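PDB 1H2B: alcohol dehydrogenase from Aeropyrum pernix, which probably catalyses the NAD+-dependent oxidation of alcohols, as a zinc-containing member of the medium-chain alcohol dehydrogenase family. Local coordinates for residues R20-N25 with R29-D34; A181-P186 with M278-I283; A167-T172 with L352-L357. All coordinates share one frame; numbering follows the deposited sequence.

Contact 1. Residues R20-N25 with R29-D34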
loop_
_atom_site.group_PDB
_atom_site.type_symbol
_atom_site.label_atom_id
_atom_site.label_comp_id
_atom_site.label_asym_id
_atom_site.label_seq_id
_atom_site.Cartn_x
_atom_site.Cartn_y
_atom_site.Cartn_z
ATOM N N ARG B 20 -43.876 -4.552 0.223
ATOM C CA ARG B 20 -43.361 -5.589 -0.670
ATOM C C ARG B 20 -43.483 -5.267 -2.125
ATOM O O ARG B 20 -44.473 -4.674 -2.556
ATOM C CB ARG B 20 -44.023 -6.928 -0.403
ATOM C CG ARG B 20 -44.166 -7.212 1.082
ATOM C CD ARG B 20 -44.567 -8.625 1.336
ATOM N NE ARG B 20 -43.417 -9.524 1.397
ATOM C CZ ARG B 20 -43.480 -10.828 1.194
ATOM N NH1 ARG B 20 -44.645 -11.427 0.886
ATOM N NH2 ARG B 20 -42.389 -11.543 1.300
ATOM N N LEU B 21 -42.452 -5.653 -2.860
ATOM C CA LEU B 21 -42.402 -5.525 -4.304
ATOM C C LEU B 21 -43.058 -6.759 -4.910
ATOM O O LEU B 21 -42.533 -7.854 -4.780
ATOM C CB LEU B 21 -40.941 -5.425 -4.778
ATOM C CG LEU B 21 -40.655 -5.032 -6.228
ATOM C CD1 LEU B 21 -39.192 -4.668 -6.326
ATOM C CD2 LEU B 21 -40.966 -6.139 -7.230
ATOM N N HIS B 22 -44.206 -6.560 -5.569
ATOM C CA HIS B 22 -44.874 -7.615 -6.348
ATOM C C HIS B 22 -44.666 -7.453 -7.837
ATOM O O HIS B 22 -44.537 -8.433 -8.551
ATOM C CB HIS B 22 -46.382 -7.615 -6.106
ATOM C CG HIS B 22 -46.788 -8.142 -4.770
ATOM N ND1 HIS B 22 -47.365 -9.381 -4.604
ATOM C CD2 HIS B 22 -46.708 -7.592 -3.534
ATOM C CE1 HIS B 22 -47.640 -9.567 -3.325
ATOM N NE2 HIS B 22 -47.246 -8.499 -2.654
ATOM N N GLU B 23 -44.653 -6.207 -8.296
ATOM C CA GLU B 23 -44.478 -5.903 -9.701
ATOM C C GLU B 23 -43.606 -4.672 -9.847
ATOM O O GLU B 23 -43.790 -3.693 -9.114
ATOM C CB GLU B 23 -45.830 -5.604 -10.373
ATOM C CG GLU B 23 -46.996 -6.475 -9.937
ATOM C CD GLU B 23 -48.347 -5.855 -10.253
ATOM O OE1 GLU B 23 -49.117 -5.567 -9.305
ATOM O OE2 GLU B 23 -48.639 -5.665 -11.455
ATOM N N TYR B 24 -42.724 -4.721 -10.835
ATOM C CA TYR B 24 -41.862 -3.591 -11.184
ATOM C C TYR B 24 -42.667 -2.431 -11.747
ATOM O O TYR B 24 -43.725 -2.646 -12.360
ATOM C CB TYR B 24 -40.768 -4.037 -12.145
ATOM C CG TYR B 24 -39.875 -5.090 -11.532
ATOM C CD1 TYR B 24 -39.853 -6.397 -11.998
ATOM C CD2 TYR B 24 -39.060 -4.776 -10.432
ATOM C CE1 TYR B 24 -39.027 -7.368 -11.412
ATOM C CE2 TYR B 24 -38.260 -5.716 -9.855
ATOM C CZ TYR B 24 -38.226 -7.007 -10.318
ATOM O OH TYR B 24 -37.406 -7.934 -9.723
ATOM N N ASN B 25 -42.168 -1.216 -11.502
ATOM C CA ASN B 25 -42.802 0.024 -11.945
ATOM C C ASN B 25 -44.205 0.282 -11.429
ATOM O O ASN B 25 -45.016 0.950 -12.080
ATOM C CB ASN B 25 -42.688 0.134 -13.463
ATOM C CG ASN B 25 -41.269 0.348 -13.894
ATOM O OD1 ASN B 25 -40.609 1.295 -13.431
ATOM N ND2 ASN B 25 -40.765 -0.531 -14.754
ATOM N N ARG B 29 -46.534 -2.731 -2.188
ATOM C CA ARG B 29 -47.757 -3.093 -1.488
ATOM C C ARG B 29 -47.521 -3.198 0.018
ATOM O O ARG B 29 -46.581 -3.879 0.461
ATOM C CB ARG B 29 -48.338 -4.377 -2.092
ATOM C CG ARG B 29 -48.927 -4.083 -3.478
ATOM C CD ARG B 29 -48.654 -5.103 -4.563
ATOM N NE ARG B 29 -49.481 -6.290 -4.379
ATOM C CZ ARG B 29 -49.953 -7.063 -5.355
ATOM N NH1 ARG B 29 -49.706 -6.807 -6.636
ATOM N NH2 ARG B 29 -50.683 -8.117 -5.038
ATOM N N ILE B 30 -48.311 -2.468 0.794
ATOM C CA ILE B 30 -48.207 -2.539 2.243
ATOM C C ILE B 30 -49.206 -3.608 2.662
ATOM O O ILE B 30 -50.409 -3.444 2.431
ATOM C CB ILE B 30 -48.503 -1.171 2.918
ATOM C CG1 ILE B 30 -47.506 -0.094 2.439
ATOM C CG2 ILE B 30 -48.478 -1.306 4.423
ATOM C CD1 ILE B 30 -48.032 1.324 2.563
ATOM N N GLU B 31 -48.725 -4.720 3.226
ATOM C CA GLU B 31 -49.605 -5.864 3.479
ATOM C C GLU B 31 -49.090 -6.712 4.619
ATOM O O GLU B 31 -47.968 -6.526 5.070
ATOM C CB GLU B 31 -49.712 -6.726 2.238
ATOM C CG GLU B 31 -48.410 -7.306 1.730
ATOM C CD GLU B 31 -48.462 -7.646 0.267
ATOM O OE1 GLU B 31 -49.490 -7.355 -0.376
ATOM O OE2 GLU B 31 -47.475 -8.203 -0.249
ATOM N N ASP B 32 -49.911 -7.641 5.090
ATOM C CA ASP B 32 -49.423 -8.607 6.078
ATOM C C ASP B 32 -48.581 -9.723 5.465
ATOM O O ASP B 32 -48.805 -10.163 4.341
ATOM C CB ASP B 32 -50.583 -9.202 6.879
ATOM C CG ASP B 32 -51.462 -8.141 7.503
ATOM O OD1 ASP B 32 -50.987 -7.444 8.432
ATOM O OD2 ASP B 32 -52.641 -7.937 7.127
ATOM N N VAL B 33 -47.592 -10.186 6.229
ATOM C CA VAL B 33 -46.749 -11.300 5.823
ATOM C C VAL B 33 -46.548 -12.113 7.103
ATOM O O VAL B 33 -46.808 -11.615 8.180
ATOM C CB VAL B 33 -45.423 -10.798 5.240
ATOM C CG1 VAL B 33 -45.684 -9.894 4.075
ATOM C CG2 VAL B 33 -44.740 -9.996 6.221
ATOM N N ASP B 34 -46.141 -13.379 6.993
ATOM C CA ASP B 34 -45.905 -14.137 8.218
ATOM C C ASP B 34 -44.588 -13.689 8.881
ATOM O O ASP B 34 -43.670 -13.169 8.219
ATOM C CB ASP B 34 -45.840 -15.643 7.899
ATOM C CG ASP B 34 -47.179 -16.215 7.476
ATOM O OD1 ASP B 34 -48.184 -15.506 7.555
ATOM O OD2 ASP B 34 -47.273 -17.352 7.002
HETATM O O HOH W 1 -47.228 -10.853 0.195
#

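Contact 2. Residues A181-P186 with M278-I283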
loop_
_atom_site.group_PDB
_atom_site.type_symbol
_atom_site.label_atom_id
_atom_site.label_comp_id
_atom_site.label_asym_id
_atom_site.label_seq_id
_atom_site.Cartn_x
_atom_site.Cartn_y
_atom_site.Cartn_z
ATOM N N ALA B 181 -8.845 8.351 0.237
ATOM C CA ALA B 181 -7.839 8.887 1.156
ATOM C C ALA B 181 -6.441 8.419 0.753
ATOM O O ALA B 181 -5.444 9.137 0.983
ATOM C CB ALA B 181 -8.124 8.491 2.505
ATOM N N ARG B 182 -6.376 7.276 0.071
ATOM C CA ARG B 182 -5.069 6.663 -0.246
ATOM C C ARG B 182 -4.162 7.562 -1.102
ATOM O O ARG B 182 -2.908 7.384 -1.124
ATOM C CB ARG B 182 -5.306 5.334 -0.985
ATOM C CG ARG B 182 -5.766 4.256 -0.026
ATOM C CD ARG B 182 -6.584 3.164 -0.705
ATOM N NE ARG B 182 -5.879 2.577 -1.843
ATOM C CZ ARG B 182 -6.472 1.913 -2.836
ATOM N NH1 ARG B 182 -7.818 1.783 -2.837
ATOM N NH2 ARG B 182 -5.719 1.391 -3.832
ATOM N N THR B 183 -4.750 8.492 -1.841
ATOM C CA THR B 183 -3.974 9.391 -2.679
ATOM C C THR B 183 -4.268 10.886 -2.434
ATOM O O THR B 183 -3.982 11.737 -3.282
ATOM C CB THR B 183 -4.169 9.107 -4.160
ATOM O OG1 THR B 183 -5.568 9.194 -4.518
ATOM C CG2 THR B 183 -3.736 7.671 -4.523
ATOM N N LEU B 184 -4.914 11.188 -1.328
ATOM C CA LEU B 184 -5.227 12.586 -1.027
ATOM C C LEU B 184 -4.122 13.048 -0.068
ATOM O O LEU B 184 -3.436 12.221 0.526
ATOM C CB LEU B 184 -6.655 12.726 -0.430
ATOM C CG LEU B 184 -7.696 12.569 -1.553
ATOM C CD1 LEU B 184 -9.106 12.516 -0.911
ATOM C CD2 LEU B 184 -7.650 13.676 -2.648
ATOM N N TYR B 185 -3.884 14.343 -0.062
ATOM C CA TYR B 185 -2.785 14.919 0.735
ATOM C C TYR B 185 -3.161 16.380 0.897
ATOM O O TYR B 185 -4.058 16.849 0.188
ATOM C CB TYR B 185 -1.490 14.760 -0.034
ATOM C CG TYR B 185 -1.532 15.304 -1.445
ATOM C CD1 TYR B 185 -1.338 16.646 -1.710
ATOM C CD2 TYR B 185 -1.741 14.439 -2.536
ATOM C CE1 TYR B 185 -1.379 17.144 -3.015
ATOM C CE2 TYR B 185 -1.774 14.918 -3.820
ATOM C CZ TYR B 185 -1.585 16.274 -4.059
ATOM O OH TYR B 185 -1.625 16.769 -5.340
ATOM N N PRO B 186 -2.519 17.153 1.796
ATOM C CA PRO B 186 -2.851 18.577 1.913
ATOM C C PRO B 186 -2.630 19.372 0.633
ATOM O O PRO B 186 -1.533 19.321 0.053
ATOM C CB PRO B 186 -1.903 19.089 3.040
ATOM C CG PRO B 186 -1.536 17.799 3.823
ATOM C CD PRO B 186 -1.460 16.734 2.742
ATOM N N MET B 278 -3.162 11.521 -12.986
ATOM C CA MET B 278 -3.205 10.447 -11.965
ATOM C C MET B 278 -4.485 10.480 -11.133
ATOM O O MET B 278 -4.582 9.851 -10.086
ATOM C CB MET B 278 -1.952 10.387 -11.094
ATOM C CG MET B 278 -0.775 9.957 -11.912
ATOM S SD MET B 278 0.723 9.671 -10.919
ATOM C CE MET B 278 0.982 11.161 -10.239
ATOM N N GLY B 279 -5.481 11.178 -11.653
ATOM C CA GLY B 279 -6.739 11.331 -10.954
ATOM C C GLY B 279 -7.503 10.004 -10.884
ATOM O O GLY B 279 -7.303 9.108 -11.706
ATOM N N ARG B 280 -8.388 9.922 -9.910
ATOM C CA ARG B 280 -9.146 8.687 -9.646
ATOM C C ARG B 280 -10.582 9.041 -9.482
ATOM O O ARG B 280 -10.934 9.925 -8.654
ATOM C CB ARG B 280 -8.673 8.011 -8.392
ATOM C CG ARG B 280 -7.170 7.615 -8.413
ATOM C CD ARG B 280 -6.691 7.274 -7.049
ATOM N NE ARG B 280 -7.381 6.101 -6.499
ATOM C CZ ARG B 280 -7.605 5.876 -5.222
ATOM N NH1 ARG B 280 -7.224 6.797 -4.324
ATOM N NH2 ARG B 280 -8.254 4.779 -4.828
ATOM N N LEU B 281 -11.422 8.378 -10.278
ATOM C CA LEU B 281 -12.876 8.513 -10.113
ATOM C C LEU B 281 -13.383 7.304 -9.345
ATOM O O LEU B 281 -13.257 6.169 -9.819
ATOM C CB LEU B 281 -13.564 8.637 -11.484
ATOM C CG LEU B 281 -15.103 8.538 -11.475
ATOM C CD1 LEU B 281 -15.768 9.645 -10.650
ATOM C CD2 LEU B 281 -15.540 8.556 -12.947
ATOM N N ILE B 282 -13.959 7.544 -8.174
ATOM C CA ILE B 282 -14.549 6.464 -7.400
ATOM C C ILE B 282 -16.016 6.430 -7.751
ATOM O O ILE B 282 -16.737 7.424 -7.549
ATOM C CB ILE B 282 -14.361 6.668 -5.878
ATOM C CG1 ILE B 282 -12.907 7.026 -5.509
ATOM C CG2 ILE B 282 -14.904 5.436 -5.127
ATOM C CD1 ILE B 282 -11.896 6.112 -6.037
ATOM N N ILE B 283 -16.439 5.346 -8.402
ATOM C CA ILE B 283 -17.827 5.181 -8.847
ATOM C C ILE B 283 -18.623 4.423 -7.780
ATOM O O ILE B 283 -18.311 3.266 -7.457
ATOM C CB ILE B 283 -17.862 4.431 -10.197
ATOM C CG1 ILE B 283 -17.181 5.317 -11.239
ATOM C CG2 ILE B 283 -19.305 4.104 -10.629
ATOM C CD1 ILE B 283 -16.922 4.577 -12.595
HETATM O O HOH W 2 -5.423 10.639 -6.927
#

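Contact 3. Residues A167-T172 with L352-L357. With ZN (zinc ion), chain J; NAJ (nicotinamide-adenine-dinucleotide (acidic form)), chain I; OCA (octanoic acid (caprylic acid)), chain H.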
loop_
_atom_site.group_PDB
_atom_site.type_symbol
_atom_site.label_atom_id
_atom_site.label_comp_id
_atom_site.label_asym_id
_atom_site.label_seq_id
_atom_site.Cartn_x
_atom_site.Cartn_y
_atom_site.Cartn_z
ATOM N N ALA B 167 -25.895 1.975 8.048
ATOM C CA ALA B 167 -25.875 0.566 7.650
ATOM C C ALA B 167 -25.725 0.340 6.149
ATOM O O ALA B 167 -25.324 -0.732 5.729
ATOM C CB ALA B 167 -27.163 -0.128 8.112
ATOM N N ASP B 168 -25.974 1.379 5.345
ATOM C CA ASP B 168 -25.800 1.212 3.906
ATOM C C ASP B 168 -25.244 2.508 3.284
ATOM O O ASP B 168 -24.146 2.525 2.728
ATOM C CB ASP B 168 -27.132 0.864 3.269
ATOM C CG ASP B 168 -27.008 0.551 1.823
ATOM O OD1 ASP B 168 -27.629 1.325 1.037
ATOM O OD2 ASP B 168 -26.328 -0.403 1.384
ATOM N N ALA B 169 -25.984 3.600 3.409
ATOM C CA ALA B 169 -25.452 4.892 2.939
ATOM C C ALA B 169 -24.111 5.216 3.583
ATOM O O ALA B 169 -23.138 5.564 2.869
ATOM C CB ALA B 169 -26.424 6.043 3.227
ATOM N N GLY B 170 -24.030 5.068 4.915
ATOM C CA GLY B 170 -22.798 5.429 5.610
ATOM C C GLY B 170 -21.636 4.512 5.275
ATOM O O GLY B 170 -20.550 5.013 4.948
ATOM N N ILE B 171 -21.855 3.200 5.376
ATOM C CA ILE B 171 -20.748 2.249 5.172
ATOM C C ILE B 171 -20.228 2.399 3.712
ATOM O O ILE B 171 -19.013 2.342 3.492
ATOM C CB ILE B 171 -21.165 0.811 5.543
ATOM C CG1 ILE B 171 -19.957 -0.127 5.430
ATOM C CG2 ILE B 171 -22.352 0.314 4.656
ATOM C CD1 ILE B 171 -20.299 -1.611 5.598
ATOM N N THR B 172 -21.145 2.602 2.763
ATOM C CA THR B 172 -20.730 2.753 1.359
ATOM C C THR B 172 -19.878 4.015 1.201
ATOM O O THR B 172 -18.798 3.996 0.558
ATOM C CB THR B 172 -21.953 2.812 0.444
ATOM O OG1 THR B 172 -22.728 1.630 0.633
ATOM C CG2 THR B 172 -21.500 2.851 -1.032
ATOM N N LEU B 352 -34.004 15.857 1.838
ATOM C CA LEU B 352 -32.765 16.406 2.351
ATOM C C LEU B 352 -32.079 15.357 3.249
ATOM O O LEU B 352 -32.556 15.026 4.359
ATOM C CB LEU B 352 -32.996 17.720 3.128
ATOM C CG LEU B 352 -31.698 18.452 3.516
ATOM C CD1 LEU B 352 -31.132 19.197 2.338
ATOM C CD2 LEU B 352 -31.982 19.461 4.624
ATOM N N GLY B 353 -30.943 14.848 2.773
ATOM C CA GLY B 353 -30.249 13.773 3.491
ATOM C C GLY B 353 -30.887 12.420 3.199
ATOM O O GLY B 353 -31.044 12.050 2.053
ATOM N N ARG B 354 -31.309 11.727 4.251
ATOM C CA ARG B 354 -31.799 10.361 4.164
ATOM C C ARG B 354 -33.131 10.225 4.851
ATOM O O ARG B 354 -33.254 10.578 6.008
ATOM C CB ARG B 354 -30.779 9.465 4.874
ATOM C CG ARG B 354 -30.966 7.984 4.676
ATOM C CD ARG B 354 -31.040 7.588 3.243
ATOM N NE ARG B 354 -30.326 6.375 2.916
ATOM C CZ ARG B 354 -29.871 6.131 1.692
ATOM N NH1 ARG B 354 -30.023 7.033 0.715
ATOM N NH2 ARG B 354 -29.255 4.986 1.454
ATOM N N ALA B 355 -34.083 9.632 4.141
ATOM C CA ALA B 355 -35.365 9.302 4.742
ATOM C C ALA B 355 -35.224 7.988 5.495
ATOM O O ALA B 355 -34.603 7.035 4.995
ATOM C CB ALA B 355 -36.417 9.217 3.682
ATOM N N VAL B 356 -35.809 7.919 6.696
ATOM C CA VAL B 356 -35.750 6.683 7.515
ATOM C C VAL B 356 -37.196 6.411 7.961
ATOM O O VAL B 356 -37.880 7.355 8.403
ATOM C CB VAL B 356 -34.864 6.889 8.722
ATOM C CG1 VAL B 356 -34.862 5.676 9.622
ATOM C CG2 VAL B 356 -33.414 7.155 8.281
ATOM N N LEU B 357 -37.645 5.171 7.788
ATOM C CA LEU B 357 -39.018 4.728 8.162
ATOM C C LEU B 357 -39.017 4.060 9.510
ATOM O O LEU B 357 -38.118 3.296 9.831
ATOM C CB LEU B 357 -39.638 3.789 7.121
ATOM C CG LEU B 357 -39.522 4.330 5.695
ATOM C CD1 LEU B 357 -40.191 3.328 4.763
ATOM C CD2 LEU B 357 -40.075 5.769 5.512
HETATM ZN ZN ZN J . -28.730 1.119 -0.681
HETATM P PA NAJ I . -29.982 10.258 -3.402
HETATM O O1A NAJ I . -31.175 10.301 -4.316
HETATM O O2A NAJ I . -30.173 10.516 -1.899
HETATM O O5B NAJ I . -28.887 11.353 -3.792
HETATM C C5B NAJ I . -28.565 11.666 -5.155
HETATM C C4B NAJ I . -28.050 13.094 -5.095
HETATM O O4B NAJ I . -27.514 13.399 -6.398
HETATM C C3B NAJ I . -29.122 14.124 -4.737
HETATM O O3B NAJ I . -28.679 15.018 -3.702
HETATM C C2B NAJ I . -29.282 14.793 -6.095
HETATM O O2B NAJ I . -29.789 16.134 -6.028
HETATM C C1B NAJ I . -27.874 14.740 -6.702
HETATM N N9A NAJ I . -27.820 14.894 -8.155
HETATM C C8A NAJ I . -28.731 14.503 -9.146
HETATM N N7A NAJ I . -28.230 14.829 -10.369
HETATM C C5A NAJ I . -27.020 15.429 -10.171
HETATM C C6A NAJ I . -26.078 15.959 -11.019
HETATM N N6A NAJ I . -26.240 16.012 -12.348
HETATM N N1A NAJ I . -24.910 16.435 -10.483
HETATM C C2A NAJ I . -24.683 16.467 -9.119
HETATM N N3A NAJ I . -25.628 15.968 -8.292
HETATM C C4A NAJ I . -26.777 15.463 -8.814
HETATM O O3 NAJ I . -29.286 8.852 -3.660
HETATM P PN NAJ I . -28.479 7.907 -2.630
HETATM O O1N NAJ I . -29.402 7.021 -1.930
HETATM O O2N NAJ I . -27.523 8.728 -1.860
HETATM O O5D NAJ I . -27.732 6.960 -3.689
HETATM C C5D NAJ I . -26.730 7.546 -4.517
HETATM C C4D NAJ I . -26.357 6.567 -5.619
HETATM O O4D NAJ I . -25.585 5.509 -5.024
HETATM C C3D NAJ I . -27.554 5.870 -6.265
HETATM O O3D NAJ I . -27.190 5.517 -7.612
HETATM C C2D NAJ I . -27.696 4.589 -5.430
HETATM O O2D NAJ I . -28.385 3.541 -6.051
HETATM C C1D NAJ I . -26.199 4.267 -5.269
HETATM N N1N NAJ I . -25.798 3.318 -4.231
HETATM C C2N NAJ I . -24.631 2.648 -4.453
HETATM C C3N NAJ I . -24.145 1.779 -3.491
HETATM C C7N NAJ I . -22.900 1.003 -3.768
HETATM O O7N NAJ I . -22.558 0.121 -2.813
HETATM N N7N NAJ I . -22.097 1.173 -4.823
HETATM C C4N NAJ I . -24.817 1.571 -2.241
HETATM C C5N NAJ I . -25.925 2.435 -2.009
HETATM C C6N NAJ I . -26.417 3.259 -3.002
HETATM C C1 OCA H . -27.091 -0.841 -2.104
HETATM C C2 OCA H . -26.651 -1.504 -3.417
HETATM C C3 OCA H . -25.936 -2.839 -3.144
HETATM C C4 OCA H . -25.801 -3.750 -4.354
HETATM C C5 OCA H . -25.243 -5.100 -3.905
HETATM C C6 OCA H . -24.873 -5.974 -5.102
HETATM C C7 OCA H . -24.212 -7.293 -4.714
HETATM C C8 OCA H . -23.894 -8.079 -5.973
HETATM O O1 OCA H . -27.850 0.168 -2.128
HETATM O O2 OCA H . -26.674 -1.275 -1.010
#

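Contact 1. Residues R20-N25 with R29-D34
Arg29 folds back over His22 because its chain bends at its second and third torsions (chi2 138°, chi3 75°), while the imidazole of His22, with CG anti to the carbonyl carbon, presents a face to it. The guanidinium lies flat on the ring, planes 11° apart and centres 3.6 Å apart, with Arg29 NE over the rim beside His22 CD2. Stacking leaves the edges of both groups available for polar partners. At the guanidinium edge, Glu23 OE1 forms a salt bridge with Arg29 NH1 at 3.0 Å, its carboxylate turned steeply against the guanidinium plane. At the imidazole edge, His22 NE2 donates an almost straight hydrogen bond to Glu31 OE2, ring and carboxylate standing nearly perpendicular; its modelled length is doubtfully short. The carboxylate of Glu23 probably offsets the charge of Arg29, and that of Glu31 would favour a protonated His22.

Beneath these side chains runs a beta hairpin of strands 17-21 and 29-32, part of a small antiparallel sheet. Arg20 and Arg29 form a hydrogen-bonded antiparallel pair of it, with Arg20 N 2.8 Å from Arg29 O and Arg29 N 2.9 Å from Arg20 O, and their side chains leave on the same face. Arg20 then runs past Glu31 to Val33, whose CG1 methyl lies against Arg20 CD and over the rim of one guanidinium face. A water in the plane of that group bridges Arg20 NH1 to Glu31 OE2, 2.7 Å from each. Arginine suits this place by its several donors, for Arg20 NE also bonds Thr76 and Arg20 NH2 makes a salt bridge with Asp134.

Contact 2. Residues A181-P186 with M278-I283
Arg280 meets Thr183 edge-on and Arg182 obliquely, so one guanidinium has two very different neighbours. Thr183 OG1 lies practically in the plane of the Arg280 guanidinium, where Arg280 NH1 donates to it over 2.9 Å at an N-H...O angle of 157°. The hydroxyl reaches this position from a first torsion of 57°, which sets OG1 between the backbone N and the carbonyl carbon, while the methyl CG2 lies 3.6 Å from Arg280 NH1. Threonine thus offers an acceptor and a small apolar surface together. A water 2.8 Å from Thr183 OG1 makes a weak further link to Met278 O.

Arg182 crosses Arg280 at about a right angle, the guanidinium planes 59° apart, and Arg280 NH2 stands 3.6 Å from Arg182 NH1, above a face of the Arg182 group. This approach of like charges is probably eased by Glu305, which forms a salt bridge with Arg280 NE. Arg280 NH1 also bonds Lys179 O, near the end of helix 166-181, and Arg182 packs on Arg182 of a second subunit.

The type I turn from Ala181 to Leu184, closed by a bond from Leu184 N to Ala181 O, follows that helix and leads to strand 189-193. Arg280 thereby ties the loop after helix 166-181 to strand 279-283 of the parallel sheet of a Rossmann-type, dinucleotide-binding domain.

Contact 3. Residues A167-T172 with L352-L357
Asp168 O, on a residue whose carboxylate lies at the edge of the Arg354 guanidinium without bonding it, accepts two bonds from Thr172: from OG1 at 2.7 Å and from the backbone N at 3.0 Å, from opposite faces of the carbonyl plane. The OG1 bond fixes the rotation of the side chain, and the CG2 methyl of Thr172 then lies 3.4 Å from O7N of the nicotinamide amide. From a first torsion of -175°, which turns CG away from the backbone N, Asp168 sends OD1 to the zinc ion, whose other protein ligands are Cys54 and His79. O1 of the octanoic acid binds the same metal at 1.9 Å, and its O2 lies 2.6 Å from Asp168 OD2.

The site sits in the cleft typical of zinc alcohol dehydrogenases, where helix 166-181 faces strand 354-358, which pairs with strand 44-52 in the catalytic domain. Arg354 reaches across to the helix, and its NH1 donates to O1N of the cofactor phosphate, 2.7 Å away in the guanidinium plane; Arg354 NE makes a salt bridge with Glu80. Ala169 is small enough for its CB to lie over one guanidinium face, 3.5 Å from Arg354 NH2.

How the contacts relate
Contact 3 is the buried one, its centre about 6 Å from that of the chain, whereas contact 1 lies on the surface and contact 2 is partly buried; contacts 1 and 2 sit on opposite sides of the chain's centre, their own centres about 41 Å apart. Contacts 2 and 3 lie at the two ends of helix 166-181: its early turns meet the metal and cofactor, and the loop after it meets the Rossmann sheet. Along the chain contact 2 is nested within the loop closed by contact 3. Arginine features in all three, with changing partners: a stacked imidazole and carboxylates outside, a threonine hydroxyl and a second arginine at the subunit boundary, a cofactor phosphate within.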